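Local coordinates for conserved hypothetical protein (Bacteroides thetaiotaomicron, PDB 2F06) that is of unknown function but, as a pair of ACT domains with histidine bound, is probably a small regulatory protein that senses an amino acid, at residues Val74-Ser78 with Val133-Ala137; Gly97-Met103 with Val115-Asn120. All coordinates share one frame; numbering follows the deposited sequence. Where two conformers were deposited one is given.

Contact 1: residues Val74-Ser78 with Val133-Ala137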
ATOM      1  N   VAL A  74       2.034  -4.423 -18.275  1.00 20.42           N
ATOM      2  CA  VAL A  74       3.399  -4.219 -17.809  1.00 21.08           C
ATOM      3  C   VAL A  74       4.343  -4.665 -18.969  1.00 21.06           C
ATOM      4  O   VAL A  74       3.899  -5.246 -19.999  1.00 19.08           O
ATOM      5  CB  VAL A  74       3.691  -5.144 -16.574  1.00 20.89           C
ATOM      6  CG1 VAL A  74       2.772  -4.732 -15.385  1.00 19.51           C
ATOM      7  CG2 VAL A  74       3.485  -6.643 -16.950  1.00 19.59           C
ATOM      8  N   VAL A  75       5.630  -4.375 -18.798  1.00 21.84           N
ATOM      9  CA  VAL A  75       6.673  -4.740 -19.811  1.00 22.39           C
ATOM     10  C   VAL A  75       7.814  -5.410 -19.036  1.00 23.34           C
ATOM     11  O   VAL A  75       8.139  -5.018 -17.890  1.00 21.92           O
ATOM     12  CB  VAL A  75       7.067  -3.481 -20.698  1.00 23.82           C
ATOM     13  CG1 VAL A  75       7.663  -2.345 -19.869  1.00 23.35           C
ATOM     14  CG2 VAL A  75       8.049  -3.819 -21.835  1.00 21.83           C
ATOM     15  N   GLY A  76       8.341  -6.494 -19.602  1.00 23.95           N
ATOM     16  CA  GLY A  76       9.465  -7.227 -19.043  1.00 22.74           C
ATOM     17  C   GLY A  76      10.745  -6.839 -19.754  1.00 23.44           C
ATOM     18  O   GLY A  76      10.732  -6.631 -20.948  1.00 22.37           O
ATOM     19  N   ILE A  77      11.846  -6.679 -19.014  1.00 23.32           N
ATOM     20  CA  ILE A  77      13.152  -6.435 -19.597  1.00 23.46           C
ATOM     21  C   ILE A  77      14.165  -7.368 -18.939  1.00 24.98           C
ATOM     22  O   ILE A  77      13.924  -7.914 -17.842  1.00 23.33           O
ATOM     23  CB  ILE A  77      13.678  -4.969 -19.446  1.00 23.94           C
ATOM     24  CG1 ILE A  77      13.864  -4.597 -18.009  1.00 25.22           C
ATOM     25  CG2 ILE A  77      12.766  -3.922 -20.072  1.00 25.68           C
ATOM     26  CD1 ILE A  77      15.072  -3.753 -17.843  1.00 28.39           C
ATOM     27  N   SER A  78      15.281  -7.542 -19.622  1.00 24.44           N
ATOM     28  CA  SER A  78      16.372  -8.313 -19.117  1.00 26.00           C
ATOM     29  C   SER A  78      17.598  -7.414 -19.151  1.00 25.39           C
ATOM     30  O   SER A  78      17.788  -6.636 -20.107  1.00 25.66           O
ATOM     31  CB  SER A  78      16.592  -9.520 -20.050  1.00 26.61           C
ATOM     32  OG  SER A  78      17.696 -10.284 -19.620  1.00 31.50           O
ATOM     33  N   VAL A 133      18.002  -1.676 -24.957  1.00 26.53           N
ATOM     34  CA  VAL A 133      17.683  -2.517 -23.780  1.00 25.57           C
ATOM     35  C   VAL A 133      17.011  -3.851 -24.214  1.00 24.96           C
ATOM     36  O   VAL A 133      16.163  -3.817 -25.076  1.00 24.54           O
ATOM     37  CB  VAL A 133      16.772  -1.733 -22.760  1.00 25.40           C
ATOM     38  CG1 VAL A 133      16.318  -2.618 -21.623  1.00 24.00           C
ATOM     39  CG2 VAL A 133      17.484  -0.505 -22.206  1.00 23.11           C
ATOM     40  N   ASP A 134      17.399  -5.023 -23.672  1.00 24.86           N
ATOM     41  CA  ASP A 134      16.711  -6.264 -24.001  0.50 24.89           C
ATOM     42  C   ASP A 134      15.287  -6.186 -23.447  1.00 24.55           C
ATOM     43  O   ASP A 134      15.097  -6.209 -22.261  1.00 25.08           O
ATOM     44  CB  ASP A 134      17.431  -7.470 -23.383  0.50 24.15           C
ATOM     45  CG  ASP A 134      18.851  -7.634 -23.882  0.50 23.59           C
ATOM     46  OD1 ASP A 134      19.170  -7.205 -25.018  0.50 22.44           O
ATOM     47  OD2 ASP A 134      19.647  -8.220 -23.122  0.50 21.77           O
ATOM     48  N   LEU A 135      14.292  -6.047 -24.312  1.00 25.42           N
ATOM     49  CA  LEU A 135      12.919  -6.099 -23.850  1.00 27.03           C
ATOM     50  C   LEU A 135      12.576  -7.554 -23.943  1.00 27.69           C
ATOM     51  O   LEU A 135      13.150  -8.286 -24.789  1.00 29.62           O
ATOM     52  CB  LEU A 135      11.992  -5.264 -24.737  1.00 27.19           C
ATOM     53  CG  LEU A 135      11.936  -3.765 -24.409  1.00 26.81           C
ATOM     54  CD1 LEU A 135      11.717  -2.866 -25.648  1.00 31.62           C
ATOM     55  CD2 LEU A 135      10.839  -3.585 -23.393  1.00 27.35           C
ATOM     56  N   LEU A 136      11.628  -7.985 -23.129  1.00 27.09           N
ATOM     57  CA  LEU A 136      11.063  -9.361 -23.287  1.00 26.55           C
ATOM     58  C   LEU A 136       9.723  -9.310 -24.046  1.00 25.63           C
ATOM     59  O   LEU A 136       8.873  -8.442 -23.770  1.00 27.01           O
ATOM     60  CB  LEU A 136      10.905 -10.009 -21.937  1.00 25.75           C
ATOM     61  CG  LEU A 136      12.156 -10.194 -21.054  1.00 29.92           C
ATOM     62  CD1 LEU A 136      11.733 -10.781 -19.690  1.00 35.93           C
ATOM     63  CD2 LEU A 136      13.217 -11.113 -21.642  1.00 36.58           C
ATOM     64  N   ALA A 137       9.539 -10.172 -25.037  1.00 22.66           N
ATOM     65  CA  ALA A 137       8.216 -10.348 -25.649  1.00 21.17           C
ATOM     66  C   ALA A 137       7.273 -10.772 -24.516  1.00 21.12           C
ATOM     67  O   ALA A 137       7.737 -11.414 -23.552  1.00 22.41           O
ATOM     68  CB  ALA A 137       8.272 -11.422 -26.682  1.00 18.91           C
TER
HETATM   69  O   HOH W   1      19.460  -4.955 -21.379  1.00 20.11           O
HETATM   70  O   HOH W   2      20.452  -9.426 -20.877  1.00 25.79           O
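With CG1 of Ile77 set between the backbone N and the carbonyl carbon (chi1 63°), CG2 is left beside the N, where it meets Leu135 CD2 at 3.9 Å; Leu136 holds CG anti to its own carbonyl carbon (chi1 -59°), which lays its side chain over the peptide of Gly76. The strands run antiparallel at 136°, and two backbone bonds join them: Leu136 N to Gly76 O (2.7 Å) and Ser78 N to Asp134 O (3.0 Å). Leu135 CD2 also presses on Val75 CG2, a tight 3.2 Å approach, while Val133 CG1 touches both CG2 and CD1 of Ile77. This apolar side is backed by Leu128 of helix 121-130 and Val89 of helix 85-95. On the other side Leu136 CD2 reaches Ser78 CB at 4.1 Å. Cut back to an alanine, Leu136 would probably leave the Gly76 peptide only partly covered and Ser78 CB without its methyl neighbour. One water accepts from Asp134 N and donates to Ser78 O. With two direct backbone bonds, the short strand probably depends as much on the apolar packing of Leu135 and Val133 as on hydrogen bonding, while its Asp134 end is linked to Ser78 through water.

Contact 2: residues Gly97-Met103 with Val115-Asn120; sequences GVFIEYM and VIRPSN
A classic beta bulge interrupts the hairpin of strands 100-108 and 111-118 in the ACT-type fold, Glu101 and Tyr102 both facing Arg117. Arg117 O takes the N-H of Glu101 at 2.8 Å and, weakly, that of Tyr102, while Arg117 N returns a nearly straight bond to Tyr102 O (2.8 Å). The Tyr102 ring reaches over strand 111-118, because CG sits between the backbone N and the carbonyl carbon (chi1 54°). Arg117 CB then lies over the centre of one ring face, a CH-pi contact of 3.6 Å to the ring centroid, with CG above the CE1-CZ side. The guanidinium runs on to Asp73 O, and Tyr102 OH bonds Gln8 of its own chain and Asp44 of a third subunit; in one of its two conformers, Glu101 OE1 makes a salt bridge to Lys16 of the second subunit. On the opposite side of the sheet Ile116 CD1 touches both Ile100 CD1 and Met103 CB, the latter at 3.7 Å; Met103 is a selenomethionine. Before the bulge, Ser119 N bonds Phe99 O (2.7 Å), and the serine side chain reaches back to the same residue: its OG accepts from Phe99 N at 2.8 Å and meets a water that donates to Gly97 O.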
ATOM      1  N   GLY A  97      11.899  11.471 -19.026  1.00 27.10           N
ATOM      2  CA  GLY A  97      10.671  11.742 -18.271  1.00 26.83           C
ATOM      3  C   GLY A  97       9.702  10.572 -18.117  1.00 27.10           C
ATOM      4  O   GLY A  97       8.509  10.794 -17.918  1.00 26.24           O
ATOM      5  N   VAL A  98      10.205   9.332 -18.213  1.00 27.37           N
ATOM      6  CA  VAL A  98       9.376   8.149 -18.053  1.00 27.39           C
ATOM      7  C   VAL A  98       9.633   7.573 -16.646  1.00 29.08           C
ATOM      8  O   VAL A  98      10.763   7.185 -16.335  1.00 31.06           O
ATOM      9  CB  VAL A  98       9.708   7.018 -19.060  1.00 27.01           C
ATOM     10  CG1 VAL A  98       8.880   5.733 -18.678  1.00 23.93           C
ATOM     11  CG2 VAL A  98       9.429   7.408 -20.462  1.00 26.61           C
ATOM     12  N   PHE A  99       8.634   7.532 -15.781  1.00 28.73           N
ATOM     13  CA  PHE A  99       8.913   7.083 -14.421  0.50 29.17           C
ATOM     14  C   PHE A  99       8.275   5.706 -14.091  1.00 28.85           C
ATOM     15  O   PHE A  99       7.366   5.227 -14.824  1.00 29.33           O
ATOM     16  CB  PHE A  99       8.628   8.214 -13.420  0.50 28.54           C
ATOM     17  CG  PHE A  99       9.267   9.535 -13.816  0.50 29.05           C
ATOM     18  CD1 PHE A  99      10.642   9.614 -14.062  0.50 28.79           C
ATOM     19  CD2 PHE A  99       8.494  10.685 -13.983  0.50 26.50           C
ATOM     20  CE1 PHE A  99      11.237  10.819 -14.455  0.50 28.81           C
ATOM     21  CE2 PHE A  99       9.087  11.890 -14.368  0.50 28.19           C
ATOM     22  CZ  PHE A  99      10.459  11.956 -14.605  0.50 27.41           C
ATOM     23  N   ILE A 100       8.818   5.037 -13.071  1.00 28.41           N
ATOM     24  CA  ILE A 100       8.380   3.687 -12.698  1.00 27.55           C
ATOM     25  C   ILE A 100       7.238   3.812 -11.687  1.00 26.86           C
ATOM     26  O   ILE A 100       7.452   4.484 -10.684  1.00 27.05           O
ATOM     27  CB  ILE A 100       9.596   2.941 -12.041  1.00 29.46           C
ATOM     28  CG1 ILE A 100      10.881   2.996 -12.928  1.00 29.64           C
ATOM     29  CG2 ILE A 100       9.227   1.544 -11.626  1.00 24.30           C
ATOM     30  CD1 ILE A 100      10.926   1.991 -14.138  1.00 32.88           C
ATOM     31  N   GLU A 101       6.015   3.301 -11.956  1.00 26.28           N
ATOM     32  CA  GLU A 101       5.002   3.289 -10.888  0.50 25.96           C
ATOM     33  C   GLU A 101       5.317   2.173  -9.891  1.00 25.57           C
ATOM     34  O   GLU A 101       5.341   2.434  -8.686  1.00 25.09           O
ATOM     35  CB  GLU A 101       3.548   3.257 -11.376  0.50 25.97           C
ATOM     36  CG  GLU A 101       2.962   4.659 -11.705  0.50 28.84           C
ATOM     37  CD  GLU A 101       3.178   5.733 -10.602  0.50 32.90           C
ATOM     38  OE1 GLU A 101       2.868   5.487  -9.399  0.50 33.10           O
ATOM     39  OE2 GLU A 101       3.653   6.844 -10.952  0.50 34.77           O
ATOM     40  N   TYR A 102       5.621   0.982 -10.392  1.00 23.21           N
ATOM     41  CA  TYR A 102       6.263  -0.111  -9.626  1.00 24.05           C
ATOM     42  C   TYR A 102       7.002  -1.040 -10.576  1.00 23.77           C
ATOM     43  O   TYR A 102       6.847  -0.985 -11.832  1.00 21.88           O
ATOM     44  CB  TYR A 102       5.269  -0.942  -8.776  1.00 23.46           C
ATOM     45  CG  TYR A 102       4.104  -1.487  -9.587  1.00 22.24           C
ATOM     46  CD1 TYR A 102       2.912  -0.726  -9.776  1.00 23.62           C
ATOM     47  CD2 TYR A 102       4.186  -2.756 -10.182  1.00 23.92           C
ATOM     48  CE1 TYR A 102       1.799  -1.279 -10.541  1.00 23.08           C
ATOM     49  CE2 TYR A 102       3.155  -3.274 -10.890  1.00 22.99           C
ATOM     50  CZ  TYR A 102       1.969  -2.546 -11.091  1.00 24.55           C
ATOM     51  OH  TYR A 102       1.009  -3.167 -11.874  1.00 27.00           O
HETATM   52  N   MSE A 103       7.804  -1.903  -9.958  1.00 24.86           N
HETATM   53  CA  MSE A 103       8.564  -2.945 -10.669  1.00 28.81           C
HETATM   54  C   MSE A 103       8.852  -4.024  -9.677  1.00 26.30           C
HETATM   55  O   MSE A 103       8.761  -3.765  -8.486  1.00 26.10           O
HETATM   56  CB  MSE A 103       9.891  -2.371 -11.235  1.00 27.31           C
HETATM   57  CG  MSE A 103      11.077  -2.351 -10.256  1.00 32.60           C
HETATM   58 SE   MSE A 103      12.537  -1.434 -11.193  1.00 43.52          SE
HETATM   59  CE  MSE A 103      13.623  -0.719  -9.667  1.00 35.57           C
ATOM     60  N   VAL A 115      10.088  -6.818 -14.311  1.00 25.80           N
ATOM     61  CA  VAL A 115       8.749  -6.392 -14.701  1.00 26.07           C
ATOM     62  C   VAL A 115       8.475  -4.963 -14.264  1.00 24.77           C
ATOM     63  O   VAL A 115       8.593  -4.602 -13.075  1.00 23.32           O
ATOM     64  CB  VAL A 115       7.699  -7.322 -14.080  1.00 27.29           C
ATOM     65  CG1 VAL A 115       6.263  -6.745 -14.245  1.00 29.71           C
ATOM     66  CG2 VAL A 115       7.830  -8.722 -14.661  1.00 26.19           C
ATOM     67  N   ILE A 116       8.085  -4.159 -15.243  1.00 24.29           N
ATOM     68  CA  ILE A 116       7.845  -2.756 -15.046  1.00 23.68           C
ATOM     69  C   ILE A 116       6.460  -2.320 -15.351  1.00 23.15           C
ATOM     70  O   ILE A 116       5.951  -2.602 -16.443  1.00 22.60           O
ATOM     71  CB  ILE A 116       8.663  -1.929 -16.077  1.00 23.81           C
ATOM     72  CG1 ILE A 116      10.127  -2.288 -15.999  1.00 29.21           C
ATOM     73  CG2 ILE A 116       8.559  -0.458 -15.750  1.00 19.82           C
ATOM     74  CD1 ILE A 116      10.762  -1.782 -14.734  1.00 36.25           C
ATOM     75  N   ARG A 117       5.891  -1.520 -14.462  1.00 23.43           N
ATOM     76  CA  ARG A 117       4.660  -0.732 -14.769  1.00 22.88           C
ATOM     77  C   ARG A 117       5.090   0.753 -14.829  1.00 24.40           C
ATOM     78  O   ARG A 117       5.247   1.375 -13.769  1.00 22.02           O
ATOM     79  CB  ARG A 117       3.639  -0.901 -13.679  1.00 23.69           C
ATOM     80  CG  ARG A 117       2.409  -0.042 -13.792  1.00 30.49           C
ATOM     81  CD  ARG A 117       1.789  -0.181 -15.168  1.00 42.03           C
ATOM     82  NE  ARG A 117       0.613   0.698 -15.351  1.00 50.92           N
ATOM     83  CZ  ARG A 117      -0.222   0.660 -16.403  1.00 50.60           C
ATOM     84  NH1 ARG A 117      -0.025  -0.189 -17.413  1.00 49.22           N
ATOM     85  NH2 ARG A 117      -1.256   1.496 -16.453  1.00 49.89           N
ATOM     86  N   PRO A 118       5.304   1.279 -16.061  1.00 24.19           N
ATOM     87  CA  PRO A 118       5.760   2.610 -16.312  1.00 27.16           C
ATOM     88  C   PRO A 118       4.643   3.654 -16.265  1.00 28.99           C
ATOM     89  O   PRO A 118       3.459   3.322 -16.375  1.00 29.58           O
ATOM     90  CB  PRO A 118       6.343   2.510 -17.734  1.00 27.36           C
ATOM     91  CG  PRO A 118       5.518   1.486 -18.422  1.00 24.05           C
ATOM     92  CD  PRO A 118       5.115   0.510 -17.318  1.00 23.95           C
ATOM     93  N   SER A 119       5.037   4.905 -16.074  1.00 29.55           N
ATOM     94  CA  SER A 119       4.120   6.014 -16.137  1.00 30.93           C
ATOM     95  C   SER A 119       3.432   6.140 -17.527  1.00 30.51           C
ATOM     96  O   SER A 119       2.281   6.535 -17.631  1.00 30.75           O
ATOM     97  CB  SER A 119       4.920   7.313 -15.886  1.00 32.19           C
ATOM     98  OG  SER A 119       6.028   7.422 -16.795  1.00 31.14           O
ATOM     99  N   ASN A 120       4.160   5.834 -18.587  1.00 28.89           N
ATOM    100  CA  ASN A 120       3.609   5.930 -19.921  1.00 28.19           C
ATOM    101  C   ASN A 120       4.099   4.698 -20.679  1.00 27.42           C
ATOM    102  O   ASN A 120       5.288   4.517 -20.871  1.00 26.29           O
ATOM    103  CB  ASN A 120       4.072   7.268 -20.558  1.00 29.03           C
ATOM    104  CG  ASN A 120       3.424   7.560 -21.905  1.00 29.13           C
ATOM    105  OD1 ASN A 120       3.381   6.723 -22.805  1.00 27.72           O
ATOM    106  ND2 ASN A 120       2.989   8.792 -22.070  1.00 31.43           N
TER
HETATM  107  O   HOH W   3       5.920   9.558 -18.051  1.00 23.83           O

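Along the chain, residues 74-78 come first, in the middle of strand 69-80. Helix 85-95 follows, and then residues 97-103 pair with 115-120 across the hairpin, so contact 2 closes a short loop of 11 intervening residues. After helix 121-130 the chain returns at 133-137 to the strand it left, and contact 1 closes a 54-residue loop with contact 2 wholly within it; the two nest and do not cross. Strand 69-80 lies between the two, with 111-118 along one edge and 134-136 along the other, and Val75 O is probably bonded to Ile116 N where the contacts meet. Together they tie the hairpin, the C-terminal edge strand and two helices into one ACT unit.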